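Local coordinates for protein pyridine synthase TbtD (Thermobispora bispora, PDB 5WA4) that builds the pyridine ring of the thiopeptide antibiotic thiomuracin, probably through an enzymatic [4+2] aza-cycloaddition, and binds an N-terminal leader peptide fragment, at residues V15-G20 and G80-A85; L140-A145 and R257-A262; A197-R202 and E210-H215; A231-S236 and A241-V246. All blocks are in the same frame, centred on the assembly; numbering follows the deposited sequence.

The four contacts are spread through one chain. Interaction 1 comes first in sequence and stands apart, joining the end of sheet strand 9-16 to helix 64-85; its centre lies 31 to 37 Å from the other three. Those three belong to the helical remainder. Interaction 2 connects helix 135-159 with helix 244-265, and within the span it bridges come interaction 3, at the link from helix 184-201 to 205-218, then interaction 4, at the link from 220-235 to 244-265; the connection at 218-220 falls between them. Interactions 2 and 4 share helix 244-265, with centres 22 Å apart. No two contacts touch, and interaction 3 lies beside the bound peptide.

Interaction 1 of 4, residues V15-G20 and G80-A85; sequences VDYHAG and GGYLRA
The rings of Tyr17 and Tyr82 meet obliquely, their centroids 5.4 Å apart and their planes at 64°, a geometry that is neither a stack nor an edge-to-face pair. Gly20 CA sits over one face of the Tyr17 ring, displaced toward its rim. The Tyr82 ring is approached at its edge: Tyr17 OH and Tyr17 CE1 lie near its plane, as does CD1 of the adjacent Leu83. The closest carbon approach is from Tyr17 CZ to Tyr82 CE1, 3.3 Å. In both tyrosines CG lies opposite the backbone N (chi1 -160° for Tyr17, 177° for Tyr82), which carries both phenols into the gap between strand end and helix. There the two hydroxyls hydrogen-bond, Tyr17 OH to Tyr82 OH at 2.6 Å. Tyr17 OH is also bonded to the backbone oxygen Arg86 O just past the helix, so this buried oxygen has two partners.

The helix involved, 64-85, is the second long helix of a βαββαβ arrangement whose antiparallel sheet has strand order 2-3-1-4, the topology of a ferredoxin-like fold, and strand 9-16 is one of its two inner strands. Beside the tyrosines the contact is apolar and looser. Val15 CG1 faces Leu83 CD1 at 4.4 Å, and Leu83 reaches on to Ile123 of strand 123-128. Leu25 of helix 22-35 packs against both Val15 and Tyr17, while Tyr82 rests on Asp24 and Asp28 of that same helix.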
loop_
_atom_site.group_PDB
_atom_site.type_symbol
_atom_site.label_atom_id
_atom_site.label_comp_id
_atom_site.label_asym_id
_atom_site.label_seq_id
_atom_site.Cartn_x
_atom_site.Cartn_y
_atom_site.Cartn_z
ATOM N N VAL E 15 -22.424 8.820 -37.373
ATOM C CA VAL E 15 -21.922 9.641 -38.479
ATOM C C VAL E 15 -20.391 9.760 -38.505
ATOM O O VAL E 15 -19.831 10.563 -37.760
ATOM C CB VAL E 15 -22.480 11.075 -38.398
ATOM C CG1 VAL E 15 -22.106 11.868 -39.644
ATOM C CG2 VAL E 15 -23.978 11.047 -38.169
ATOM N N ASP E 16 -19.716 8.998 -39.366
ATOM C CA ASP E 16 -18.251 9.076 -39.483
ATOM C C ASP E 16 -17.760 10.333 -40.217
ATOM O O ASP E 16 -18.254 10.679 -41.290
ATOM C CB ASP E 16 -17.704 7.835 -40.197
ATOM C CG ASP E 16 -17.904 6.559 -39.395
ATOM O OD1 ASP E 16 -18.989 5.940 -39.501
ATOM O OD2 ASP E 16 -16.971 6.165 -38.674
ATOM N N TYR E 17 -16.771 11.005 -39.643
ATOM C CA TYR E 17 -16.265 12.236 -40.227
ATOM C C TYR E 17 -14.850 12.483 -39.710
ATOM O O TYR E 17 -14.602 13.409 -38.947
ATOM C CB TYR E 17 -17.204 13.373 -39.876
ATOM C CG TYR E 17 -17.130 14.612 -40.730
ATOM C CD1 TYR E 17 -17.378 14.572 -42.099
ATOM C CD2 TYR E 17 -16.864 15.842 -40.144
ATOM C CE1 TYR E 17 -17.332 15.726 -42.856
ATOM C CE2 TYR E 17 -16.813 17.006 -40.887
ATOM C CZ TYR E 17 -17.052 16.953 -42.239
ATOM O OH TYR E 17 -16.999 18.143 -42.944
ATOM N N HIS E 18 -13.931 11.628 -40.145
ATOM C CA HIS E 18 -12.601 11.517 -39.551
ATOM C C HIS E 18 -11.759 12.796 -39.476
ATOM O O HIS E 18 -11.366 13.223 -38.388
ATOM C CB HIS E 18 -11.817 10.446 -40.308
ATOM C CG HIS E 18 -12.489 9.108 -40.300
ATOM N ND1 HIS E 18 -12.173 8.110 -41.195
ATOM C CD2 HIS E 18 -13.453 8.608 -39.497
ATOM C CE1 HIS E 18 -12.920 7.048 -40.944
ATOM N NE2 HIS E 18 -13.703 7.320 -39.921
ATOM N N ALA E 19 -11.449 13.403 -40.615
ATOM C CA ALA E 19 -10.500 14.506 -40.605
ATOM C C ALA E 19 -11.172 15.792 -41.002
ATOM O O ALA E 19 -10.521 16.827 -41.163
ATOM C CB ALA E 19 -9.323 14.214 -41.529
ATOM N N GLY E 20 -12.482 15.727 -41.177
ATOM C CA GLY E 20 -13.227 16.921 -41.534
ATOM C C GLY E 20 -13.411 17.856 -40.354
ATOM O O GLY E 20 -13.157 17.476 -39.208
ATOM N N GLY E 80 -26.761 13.573 -44.766
ATOM C CA GLY E 80 -26.185 13.018 -45.983
ATOM C C GLY E 80 -25.868 14.108 -46.998
ATOM O O GLY E 80 -24.924 13.984 -47.786
ATOM N N GLY E 81 -26.656 15.184 -46.957
ATOM C CA GLY E 81 -26.449 16.346 -47.798
ATOM C C GLY E 81 -25.181 17.102 -47.461
ATOM O O GLY E 81 -24.504 17.626 -48.355
ATOM N N TYR E 82 -24.856 17.177 -46.174
ATOM C CA TYR E 82 -23.604 17.793 -45.759
ATOM C C TYR E 82 -22.436 16.942 -46.223
ATOM O O TYR E 82 -21.430 17.458 -46.723
ATOM C CB TYR E 82 -23.550 17.977 -44.245
ATOM C CG TYR E 82 -22.237 18.545 -43.747
ATOM C CD1 TYR E 82 -21.138 17.721 -43.499
ATOM C CD2 TYR E 82 -22.092 19.908 -43.526
ATOM C CE1 TYR E 82 -19.942 18.241 -43.051
ATOM C CE2 TYR E 82 -20.891 20.437 -43.075
ATOM C CZ TYR E 82 -19.822 19.601 -42.842
ATOM O OH TYR E 82 -18.635 20.126 -42.394
ATOM N N LEU E 83 -22.579 15.631 -46.054
ATOM C CA LEU E 83 -21.505 14.681 -46.329
ATOM C C LEU E 83 -21.039 14.736 -47.774
ATOM O O LEU E 83 -19.854 14.597 -48.053
ATOM C CB LEU E 83 -21.961 13.267 -45.950
ATOM C CG LEU E 83 -21.585 12.813 -44.528
ATOM C CD1 LEU E 83 -21.905 13.873 -43.502
ATOM C CD2 LEU E 83 -22.368 11.561 -44.178
ATOM N N ARG E 84 -21.975 14.961 -48.687
ATOM C CA ARG E 84 -21.646 15.081 -50.100
ATOM C C ARG E 84 -20.982 16.433 -50.368
ATOM O O ARG E 84 -20.016 16.525 -51.125
ATOM C CB ARG E 84 -22.903 14.917 -50.951
ATOM C CG ARG E 84 -22.811 13.818 -52.008
ATOM C CD ARG E 84 -23.713 12.625 -51.652
ATOM N NE ARG E 84 -25.058 13.067 -51.285
ATOM C CZ ARG E 84 -25.992 12.295 -50.735
ATOM N NH1 ARG E 84 -25.758 11.003 -50.507
ATOM N NH2 ARG E 84 -27.178 12.817 -50.439
ATOM N N ALA E 85 -21.496 17.472 -49.714
ATOM C CA ALA E 85 -21.072 18.848 -49.954
ATOM C C ALA E 85 -19.695 19.210 -49.375
ATOM O O ALA E 85 -18.978 20.011 -49.963
ATOM C CB ALA E 85 -22.126 19.804 -49.408
#

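Interaction 2 of 4, residues L140-A145 and R257-A262; sequences LADFYA and RERARA
Asp142 and Arg259 make the one ionic link between the two helical segments, with OD2 of Asp142 3.3 Å from NH1 of Arg259. The hydrogen bond inside this salt bridge is weak: the N-H...O angle is 141°, and the carboxylate and guanidinium planes stand 74° apart. OD2 comes to the guanidinium obliquely, and no second nitrogen takes an equivalent hold. In Arg259 CG lies opposite the backbone N (chi1 167°), and bends at chi2 and chi3 bring NH1 to Asp142 OD2. Arg259 also touches a crystal neighbour, so its exact pose may owe something to the lattice.

A second set of ionic contacts runs along segment 257-262 itself. Arg257 grips Glu258 side-on, NE at 3.3 Å and NH2 at 3.1 Å both converging on OE2. Glu258 OE1 is 3.4 Å from Arg261 NH2, a purely electrostatic approach, because the oxygen lies well out of the guanidinium plane. The carboxylate of Glu258 thus lies between two arginines.

Apolar contact is made by Leu139 of helix 135-159, which touches both Arg259 and Ala260. With just 60 Å² buried between the segments, this is a surface ion pair between helix 135-159, which also packs on strand 44-49, and helix 244-265 of the largely helical remainder of the chain.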
loop_
_atom_site.group_PDB
_atom_site.type_symbol
_atom_site.label_atom_id
_atom_site.label_comp_id
_atom_site.label_asym_id
_atom_site.label_seq_id
_atom_site.Cartn_x
_atom_site.Cartn_y
_atom_site.Cartn_z
ATOM N N LEU E 140 -28.419 12.233 -17.536
ATOM C CA LEU E 140 -27.395 12.695 -18.475
ATOM C C LEU E 140 -28.004 13.070 -19.818
ATOM O O LEU E 140 -27.784 14.172 -20.325
ATOM C CB LEU E 140 -26.331 11.613 -18.665
ATOM C CG LEU E 140 -24.897 12.091 -18.857
ATOM C CD1 LEU E 140 -24.474 12.949 -17.671
ATOM C CD2 LEU E 140 -23.980 10.885 -18.996
ATOM N N ALA E 141 -28.778 12.137 -20.367
ATOM C CA ALA E 141 -29.516 12.337 -21.604
ATOM C C ALA E 141 -30.367 13.611 -21.565
ATOM O O ALA E 141 -30.342 14.399 -22.513
ATOM C CB ALA E 141 -30.386 11.122 -21.900
ATOM N N ASP E 142 -31.114 13.816 -20.482
ATOM C CA ASP E 142 -31.908 15.032 -20.338
ATOM C C ASP E 142 -30.997 16.240 -20.397
ATOM O O ASP E 142 -31.280 17.223 -21.099
ATOM C CB ASP E 142 -32.693 15.053 -19.021
ATOM C CG ASP E 142 -33.978 14.217 -19.065
ATOM O OD1 ASP E 142 -34.210 13.474 -20.052
ATOM O OD2 ASP E 142 -34.741 14.293 -18.068
ATOM N N PHE E 143 -29.899 16.160 -19.651
ATOM C CA PHE E 143 -28.948 17.261 -19.626
ATOM C C PHE E 143 -28.407 17.588 -21.024
ATOM O O PHE E 143 -28.284 18.751 -21.381
ATOM C CB PHE E 143 -27.773 16.965 -18.686
ATOM C CG PHE E 143 -26.628 17.915 -18.862
ATOM C CD1 PHE E 143 -26.662 19.172 -18.272
ATOM C CD2 PHE E 143 -25.535 17.572 -19.672
ATOM C CE1 PHE E 143 -25.620 20.077 -18.453
ATOM C CE2 PHE E 143 -24.490 18.460 -19.867
ATOM C CZ PHE E 143 -24.530 19.726 -19.253
ATOM N N TYR E 144 -28.063 16.566 -21.794
ATOM C CA TYR E 144 -27.439 16.795 -23.077
ATOM C C TYR E 144 -28.449 17.487 -23.982
ATOM O O TYR E 144 -28.130 18.489 -24.637
ATOM C CB TYR E 144 -26.910 15.481 -23.691
ATOM C CG TYR E 144 -25.527 15.092 -23.185
ATOM C CD1 TYR E 144 -24.527 16.036 -23.086
ATOM C CD2 TYR E 144 -25.222 13.786 -22.798
ATOM C CE1 TYR E 144 -23.264 15.701 -22.633
ATOM C CE2 TYR E 144 -23.956 13.448 -22.335
ATOM C CZ TYR E 144 -22.977 14.418 -22.257
ATOM O OH TYR E 144 -21.694 14.139 -21.797
ATOM N N ALA E 145 -29.673 16.971 -23.983
ATOM C CA ALA E 145 -30.758 17.561 -24.757
ATOM C C ALA E 145 -31.017 19.020 -24.358
ATOM O O ALA E 145 -31.133 19.903 -25.198
ATOM C CB ALA E 145 -32.025 16.736 -24.587
ATOM N N ARG E 257 -29.241 20.481 -10.916
ATOM C CA ARG E 257 -28.712 20.365 -9.550
ATOM C C ARG E 257 -29.770 19.850 -8.556
ATOM O O ARG E 257 -29.525 18.905 -7.805
ATOM C CB ARG E 257 -28.160 21.701 -9.023
ATOM C CG ARG E 257 -27.528 21.538 -7.619
ATOM C CD ARG E 257 -27.141 22.854 -6.916
ATOM N NE ARG E 257 -28.321 23.620 -6.565
ATOM C CZ ARG E 257 -28.314 24.868 -6.099
ATOM N NH1 ARG E 257 -27.177 25.524 -5.895
ATOM N NH2 ARG E 257 -29.464 25.469 -5.830
ATOM N N GLU E 258 -30.936 20.491 -8.563
ATOM C CA GLU E 258 -32.037 20.160 -7.672
ATOM C C GLU E 258 -32.506 18.724 -7.857
ATOM O O GLU E 258 -32.611 17.969 -6.881
ATOM C CB GLU E 258 -33.200 21.110 -7.905
ATOM C CG GLU E 258 -32.883 22.553 -7.557
ATOM C CD GLU E 258 -32.572 22.710 -6.094
ATOM O OE1 GLU E 258 -33.472 22.404 -5.279
ATOM O OE2 GLU E 258 -31.447 23.150 -5.764
ATOM N N ARG E 259 -32.782 18.356 -9.106
ATOM C CA ARG E 259 -33.162 17.004 -9.449
ATOM C C ARG E 259 -32.088 15.968 -9.080
ATOM O O ARG E 259 -32.405 14.822 -8.748
ATOM C CB ARG E 259 -33.473 16.911 -10.930
ATOM C CG ARG E 259 -33.570 15.485 -11.424
ATOM C CD ARG E 259 -34.859 15.265 -12.182
ATOM N NE ARG E 259 -35.045 16.333 -13.156
ATOM C CZ ARG E 259 -34.695 16.259 -14.437
ATOM N NH1 ARG E 259 -34.141 15.140 -14.921
ATOM N NH2 ARG E 259 -34.914 17.312 -15.234
ATOM N N ALA E 260 -30.822 16.361 -9.116
ATOM C CA ALA E 260 -29.778 15.429 -8.739
ATOM C C ALA E 260 -29.693 15.261 -7.217
ATOM O O ALA E 260 -29.393 14.160 -6.733
ATOM C CB ALA E 260 -28.439 15.875 -9.307
ATOM N N ARG E 261 -29.953 16.340 -6.474
ATOM C CA ARG E 261 -29.893 16.307 -5.008
ATOM C C ARG E 261 -31.078 15.518 -4.459
ATOM O O ARG E 261 -30.922 14.667 -3.592
ATOM C CB ARG E 261 -29.870 17.707 -4.409
ATOM C CG ARG E 261 -30.096 17.739 -2.892
ATOM C CD ARG E 261 -30.155 19.172 -2.327
ATOM N NE ARG E 261 -31.507 19.725 -2.389
ATOM C CZ ARG E 261 -31.846 20.953 -1.992
ATOM N NH1 ARG E 261 -30.930 21.774 -1.495
ATOM N NH2 ARG E 261 -33.105 21.369 -2.100
ATOM N N ALA E 262 -32.258 15.793 -4.994
ATOM C CA ALA E 262 -33.403 14.947 -4.765
ATOM C C ALA E 262 -33.066 13.467 -5.033
ATOM O O ALA E 262 -33.217 12.633 -4.150
ATOM C CB ALA E 262 -34.560 15.403 -5.626
#

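Interaction 3 of 4, residues A197-R202 and E210-H215; sequences AYLARR and ELWRDH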
loop_
_atom_site.group_PDB
_atom_site.type_symbol
_atom_site.label_atom_id
_atom_site.label_comp_id
_atom_site.label_asym_id
_atom_site.label_seq_id
_atom_site.Cartn_x
_atom_site.Cartn_y
_atom_site.Cartn_z
ATOM N N ALA E 197 -5.204 17.296 -10.161
ATOM C CA ALA E 197 -5.340 15.868 -10.390
ATOM C C ALA E 197 -4.616 15.466 -11.676
ATOM O O ALA E 197 -3.890 14.476 -11.719
ATOM C CB ALA E 197 -6.802 15.496 -10.452
ATOM N N TYR E 198 -4.826 16.269 -12.713
ATOM C CA TYR E 198 -4.097 16.181 -13.976
ATOM C C TYR E 198 -2.607 16.395 -13.815
ATOM O O TYR E 198 -1.824 15.644 -14.365
ATOM C CB TYR E 198 -4.630 17.215 -14.974
ATOM C CG TYR E 198 -3.941 17.265 -16.322
ATOM C CD1 TYR E 198 -4.055 16.216 -17.225
ATOM C CD2 TYR E 198 -3.230 18.385 -16.717
ATOM C CE1 TYR E 198 -3.466 16.261 -18.462
ATOM C CE2 TYR E 198 -2.618 18.454 -17.979
ATOM C CZ TYR E 198 -2.745 17.388 -18.852
ATOM O OH TYR E 198 -2.159 17.441 -20.111
ATOM N N LEU E 199 -2.203 17.430 -13.086
ATOM C CA LEU E 199 -0.779 17.736 -13.031
ATOM C C LEU E 199 -0.018 16.594 -12.338
ATOM O O LEU E 199 1.022 16.156 -12.812
ATOM C CB LEU E 199 -0.544 19.078 -12.349
ATOM C CG LEU E 199 -0.997 20.307 -13.152
ATOM C CD1 LEU E 199 -1.027 21.525 -12.266
ATOM C CD2 LEU E 199 -0.085 20.562 -14.282
ATOM N N ALA E 200 -0.571 16.068 -11.257
ATOM C CA ALA E 200 0.024 14.920 -10.573
ATOM C C ALA E 200 0.182 13.672 -11.469
ATOM O O ALA E 200 1.047 12.833 -11.227
ATOM C CB ALA E 200 -0.800 14.578 -9.364
ATOM N N ARG E 201 -0.658 13.548 -12.492
ATOM C CA ARG E 201 -0.553 12.448 -13.448
ATOM C C ARG E 201 0.644 12.596 -14.415
ATOM O O ARG E 201 1.136 11.599 -14.963
ATOM C CB ARG E 201 -1.858 12.325 -14.258
ATOM C CG ARG E 201 -3.079 11.799 -13.470
ATOM C CD ARG E 201 -4.387 11.792 -14.301
ATOM N NE ARG E 201 -4.329 10.903 -15.467
ATOM C CZ ARG E 201 -4.623 9.600 -15.471
ATOM N NH1 ARG E 201 -5.034 8.991 -14.363
ATOM N NH2 ARG E 201 -4.528 8.905 -16.603
ATOM N N ARG E 202 1.089 13.835 -14.636
ATOM C CA ARG E 202 2.164 14.132 -15.592
ATOM C C ARG E 202 3.496 14.185 -14.871
ATOM O O ARG E 202 3.613 14.858 -13.834
ATOM C CB ARG E 202 1.918 15.462 -16.329
ATOM C CG ARG E 202 1.053 15.315 -17.564
ATOM C CD ARG E 202 0.799 16.653 -18.264
ATOM N NE ARG E 202 1.928 17.144 -19.065
ATOM C CZ ARG E 202 1.793 17.818 -20.205
ATOM N NH1 ARG E 202 0.582 18.080 -20.690
ATOM N NH2 ARG E 202 2.866 18.228 -20.865
ATOM N N GLU E 210 4.203 25.890 -13.213
ATOM C CA GLU E 210 4.688 27.257 -13.177
ATOM C C GLU E 210 4.602 27.870 -14.541
ATOM O O GLU E 210 4.569 29.086 -14.650
ATOM C CB GLU E 210 6.101 27.325 -12.663
ATOM C CG GLU E 210 6.081 27.201 -11.178
ATOM C CD GLU E 210 7.089 26.197 -10.739
ATOM O OE1 GLU E 210 8.200 26.202 -11.316
ATOM O OE2 GLU E 210 6.685 25.310 -9.947
ATOM N N LEU E 211 4.558 27.045 -15.582
ATOM C CA LEU E 211 4.271 27.580 -16.902
ATOM C C LEU E 211 2.883 28.234 -16.864
ATOM O O LEU E 211 2.672 29.305 -17.442
ATOM C CB LEU E 211 4.337 26.483 -17.954
ATOM C CG LEU E 211 5.702 26.208 -18.591
ATOM C CD1 LEU E 211 5.627 24.924 -19.423
ATOM C CD2 LEU E 211 6.186 27.414 -19.431
ATOM N N TRP E 212 1.956 27.591 -16.150
ATOM C CA TRP E 212 0.594 28.096 -15.966
ATOM C C TRP E 212 0.558 29.243 -14.954
ATOM O O TRP E 212 0.028 30.303 -15.263
ATOM C CB TRP E 212 -0.349 26.957 -15.541
ATOM C CG TRP E 212 -0.642 25.986 -16.677
ATOM C CD1 TRP E 212 -0.264 26.126 -17.978
ATOM C CD2 TRP E 212 -1.354 24.734 -16.599
ATOM N NE1 TRP E 212 -0.696 25.051 -18.717
ATOM C CE2 TRP E 212 -1.356 24.184 -17.902
ATOM C CE3 TRP E 212 -1.987 24.039 -15.566
ATOM C CZ2 TRP E 212 -1.977 22.967 -18.191
ATOM C CZ3 TRP E 212 -2.599 22.823 -15.858
ATOM C CH2 TRP E 212 -2.592 22.305 -17.159
ATOM N N ARG E 213 1.132 29.049 -13.765
ATOM C CA ARG E 213 1.200 30.129 -12.762
ATOM C C ARG E 213 1.907 31.376 -13.320
ATOM O O ARG E 213 1.613 32.487 -12.895
ATOM C CB ARG E 213 1.899 29.664 -11.465
ATOM C CG ARG E 213 1.498 28.263 -10.992
ATOM C CD ARG E 213 1.139 28.140 -9.517
ATOM N NE ARG E 213 2.130 27.476 -8.654
ATOM C CZ ARG E 213 1.800 26.704 -7.609
ATOM N NH1 ARG E 213 0.515 26.472 -7.328
ATOM N NH2 ARG E 213 2.738 26.135 -6.851
ATOM N N ASP E 214 2.818 31.191 -14.280
ATOM C CA ASP E 214 3.491 32.308 -14.959
ATOM C C ASP E 214 2.575 32.953 -15.997
ATOM O O ASP E 214 2.398 34.166 -16.008
ATOM C CB ASP E 214 4.785 31.852 -15.649
ATOM C CG ASP E 214 5.929 31.612 -14.669
ATOM O OD1 ASP E 214 5.676 31.577 -13.447
ATOM O OD2 ASP E 214 7.080 31.430 -15.121
ATOM N N HIS E 215 2.008 32.141 -16.881
ATOM C CA HIS E 215 1.065 32.627 -17.877
ATOM C C HIS E 215 -0.095 33.365 -17.231
ATOM O O HIS E 215 -0.672 34.276 -17.818
ATOM C CB HIS E 215 0.515 31.481 -18.717
ATOM C CG HIS E 215 -0.612 31.890 -19.611
ATOM N ND1 HIS E 215 -0.422 32.648 -20.745
ATOM C CD2 HIS E 215 -1.946 31.685 -19.514
ATOM C CE1 HIS E 215 -1.588 32.869 -21.324
ATOM N NE2 HIS E 215 -2.530 32.298 -20.596
#
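Trp212 rests the outer rim of its benzo ring against Tyr198 and Leu199, CH2 on the first and CZ3 on the second. CH2 of Trp212 lies 3.9 Å from CE2 of Tyr198, near the plane of the tyrosine ring and at its edge, while the two side chains cross at about a right angle. CZ3 of Trp212 meets CD2 of Leu199 at 3.7 Å and CG of Leu199 at 4.0 Å; here the side chains run past each other in opposite directions. Both neighbours approach the indole obliquely. Trp212 has CG anti to its carbonyl carbon (chi1 -72°), and this sends the ring across the gap, where nearest CA atoms, those of Leu199 and Trp212, are still 10.9 Å apart. The contact across the gap is apolar.

In the next shell, polar bonds and stacking set the tyrosine. Its OH accepts from Arg202 NH1 at 2.9 Å, with an N-H...O angle of 151° and the oxygen 4° out of the guanidinium plane, and it is also hydrogen-bonded to His333 ND1. Arg202 is itself anchored through NE by Asp204, and Phe336 stacks on the Tyr198 ring. Helix 332-352 therefore backs this side, adding Leu337 and His340 against Trp212.

Farther out, Asp214 forms a salt bridge with Arg188 of a second subunit. Leu211 and Trp212 touch an apolar side chain of the bound peptide, and His215 makes a weak hydrogen bond to its backbone. The arrangement is two consecutive helices, 184-201 and 205-218, joined by a short loop and splayed apart, the second lining the leader-peptide binding site.

Interaction 4 of 4, residues A231-S236 and A241-V246; sequences ASSAES and AHLPHV
Ser233 fits against Ala241, Leu243 and Val246 where helix 220-235 gives way to the loop before helix 244-265, a helix-loop-helix connection in which Leu243 holds the N-cap position. The tight part centres on this serine, which contributes 93 Å² of the 218 Å² buried between the segments. Its CB rests 3.8 Å from Val246 CG1, and the same methyl lies 3.5 Å from Ser233 O. Ala234 CB completes that apolar patch more distantly, 4.3 Å from Val246 CG1. Asp170 and Ala174 of helix 164-178 touch Val246 as well. Ser233 O accepts a hydrogen bond from Arg247 NE, in the first turn of helix 244-265.

Outward the contact thins. His242 and Ser236 are exposed and contribute little, and His242 touches a crystal neighbour. Glu235 takes no part here; its OE1 hydrogen-bonds His177 NE2. In the last turn of the first helix, Ser232 O accepts from both Glu235 N and Ser236 N.

Within the tight part, the polar crossing is made by Ser233 OG. With OG anti to its carbonyl carbon (chi1 -78°), Ser233 places the hydroxyl against the loop, where OG is 3.4 Å from Ala241 CB and accepts a weak bond from Leu243 N, 3.2 Å long with an N-H...O angle of only 130°.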
loop_
_atom_site.group_PDB
_atom_site.type_symbol
_atom_site.label_atom_id
_atom_site.label_comp_id
_atom_site.label_asym_id
_atom_site.label_seq_id
_atom_site.Cartn_x
_atom_site.Cartn_y
_atom_site.Cartn_z
ATOM N N ALA E 231 -18.795 36.035 -12.494
ATOM C CA ALA E 231 -19.497 35.775 -11.260
ATOM C C ALA E 231 -20.726 36.685 -11.168
ATOM O O ALA E 231 -21.791 36.230 -10.762
ATOM C CB ALA E 231 -18.574 35.964 -10.068
ATOM N N SER E 232 -20.574 37.950 -11.573
ATOM C CA SER E 232 -21.671 38.923 -11.583
ATOM C C SER E 232 -22.859 38.444 -12.417
ATOM O O SER E 232 -23.986 38.416 -11.932
ATOM C CB SER E 232 -21.195 40.283 -12.114
ATOM O OG SER E 232 -20.292 40.923 -11.224
ATOM N N SER E 233 -22.617 38.066 -13.668
ATOM C CA SER E 233 -23.677 37.508 -14.515
ATOM C C SER E 233 -24.193 36.173 -14.006
ATOM O O SER E 233 -25.094 35.587 -14.595
ATOM C CB SER E 233 -23.197 37.329 -15.957
ATOM O OG SER E 233 -23.189 38.554 -16.649
ATOM N N ALA E 234 -23.607 35.678 -12.927
ATOM C CA ALA E 234 -24.001 34.392 -12.419
ATOM C C ALA E 234 -24.938 34.522 -11.226
ATOM O O ALA E 234 -25.688 33.582 -10.930
ATOM C CB ALA E 234 -22.792 33.594 -12.053
ATOM N N GLU E 235 -24.921 35.686 -10.568
ATOM C CA GLU E 235 -25.719 35.884 -9.362
ATOM C C GLU E 235 -26.860 36.905 -9.469
ATOM O O GLU E 235 -27.978 36.599 -9.077
ATOM C CB GLU E 235 -24.803 36.259 -8.191
ATOM C CG GLU E 235 -23.961 37.505 -8.384
ATOM C CD GLU E 235 -23.003 37.757 -7.219
ATOM O OE1 GLU E 235 -22.561 36.779 -6.581
ATOM O OE2 GLU E 235 -22.719 38.940 -6.918
ATOM N N SER E 236 -26.573 38.074 -10.041
ATOM C CA SER E 236 -27.464 39.249 -10.132
ATOM C C SER E 236 -28.870 39.184 -9.495
ATOM O O SER E 236 -29.147 39.871 -8.501
ATOM C CB SER E 236 -27.615 39.629 -11.611
ATOM O OG SER E 236 -28.776 39.058 -12.180
ATOM N N ALA E 241 -28.386 40.657 -17.701
ATOM C CA ALA E 241 -27.071 41.071 -17.206
ATOM C C ALA E 241 -26.273 41.599 -18.392
ATOM O O ALA E 241 -26.862 42.082 -19.359
ATOM C CB ALA E 241 -26.346 39.922 -16.530
ATOM N N HIS E 242 -24.944 41.499 -18.343
ATOM C CA HIS E 242 -24.124 41.969 -19.463
ATOM C C HIS E 242 -23.302 40.853 -20.124
ATOM O O HIS E 242 -22.542 41.120 -21.054
ATOM C CB HIS E 242 -23.212 43.115 -19.006
ATOM C CG HIS E 242 -23.964 44.329 -18.556
ATOM N ND1 HIS E 242 -23.384 45.343 -17.817
ATOM C CD2 HIS E 242 -25.255 44.695 -18.739
ATOM C CE1 HIS E 242 -24.284 46.271 -17.565
ATOM N NE2 HIS E 242 -25.432 45.908 -18.111
ATOM N N LEU E 243 -23.465 39.617 -19.648
ATOM C CA LEU E 243 -22.971 38.412 -20.334
ATOM C C LEU E 243 -24.086 37.391 -20.433
ATOM O O LEU E 243 -24.240 36.572 -19.526
ATOM C CB LEU E 243 -21.812 37.742 -19.593
ATOM C CG LEU E 243 -20.391 38.257 -19.456
ATOM C CD1 LEU E 243 -19.637 37.263 -18.618
ATOM C CD2 LEU E 243 -19.731 38.408 -20.800
ATOM N N PRO E 244 -24.879 37.436 -21.508
ATOM C CA PRO E 244 -25.977 36.471 -21.656
ATOM C C PRO E 244 -25.607 35.005 -21.391
ATOM O O PRO E 244 -26.018 34.506 -20.367
ATOM C CB PRO E 244 -26.407 36.679 -23.106
ATOM C CG PRO E 244 -26.203 38.149 -23.299
ATOM C CD PRO E 244 -24.982 38.531 -22.485
ATOM N N HIS E 245 -24.817 34.367 -22.246
ATOM C CA HIS E 245 -24.656 32.913 -22.241
ATOM C C HIS E 245 -24.301 32.297 -20.864
ATOM O O HIS E 245 -24.506 31.093 -20.647
ATOM C CB HIS E 245 -23.570 32.505 -23.235
ATOM C CG HIS E 245 -22.197 32.746 -22.715
ATOM N ND1 HIS E 245 -21.709 34.010 -22.471
ATOM C CD2 HIS E 245 -21.239 31.884 -22.306
ATOM C CE1 HIS E 245 -20.490 33.919 -21.971
ATOM N NE2 HIS E 245 -20.184 32.640 -21.854
ATOM N N VAL E 246 -23.730 33.094 -19.964
ATOM C CA VAL E 246 -23.498 32.639 -18.602
ATOM C C VAL E 246 -24.849 32.487 -17.897
ATOM O O VAL E 246 -25.097 31.488 -17.214
ATOM C CB VAL E 246 -22.577 33.603 -17.817
ATOM C CG1 VAL E 246 -22.856 33.547 -16.312
ATOM C CG2 VAL E 246 -21.124 33.279 -18.097
#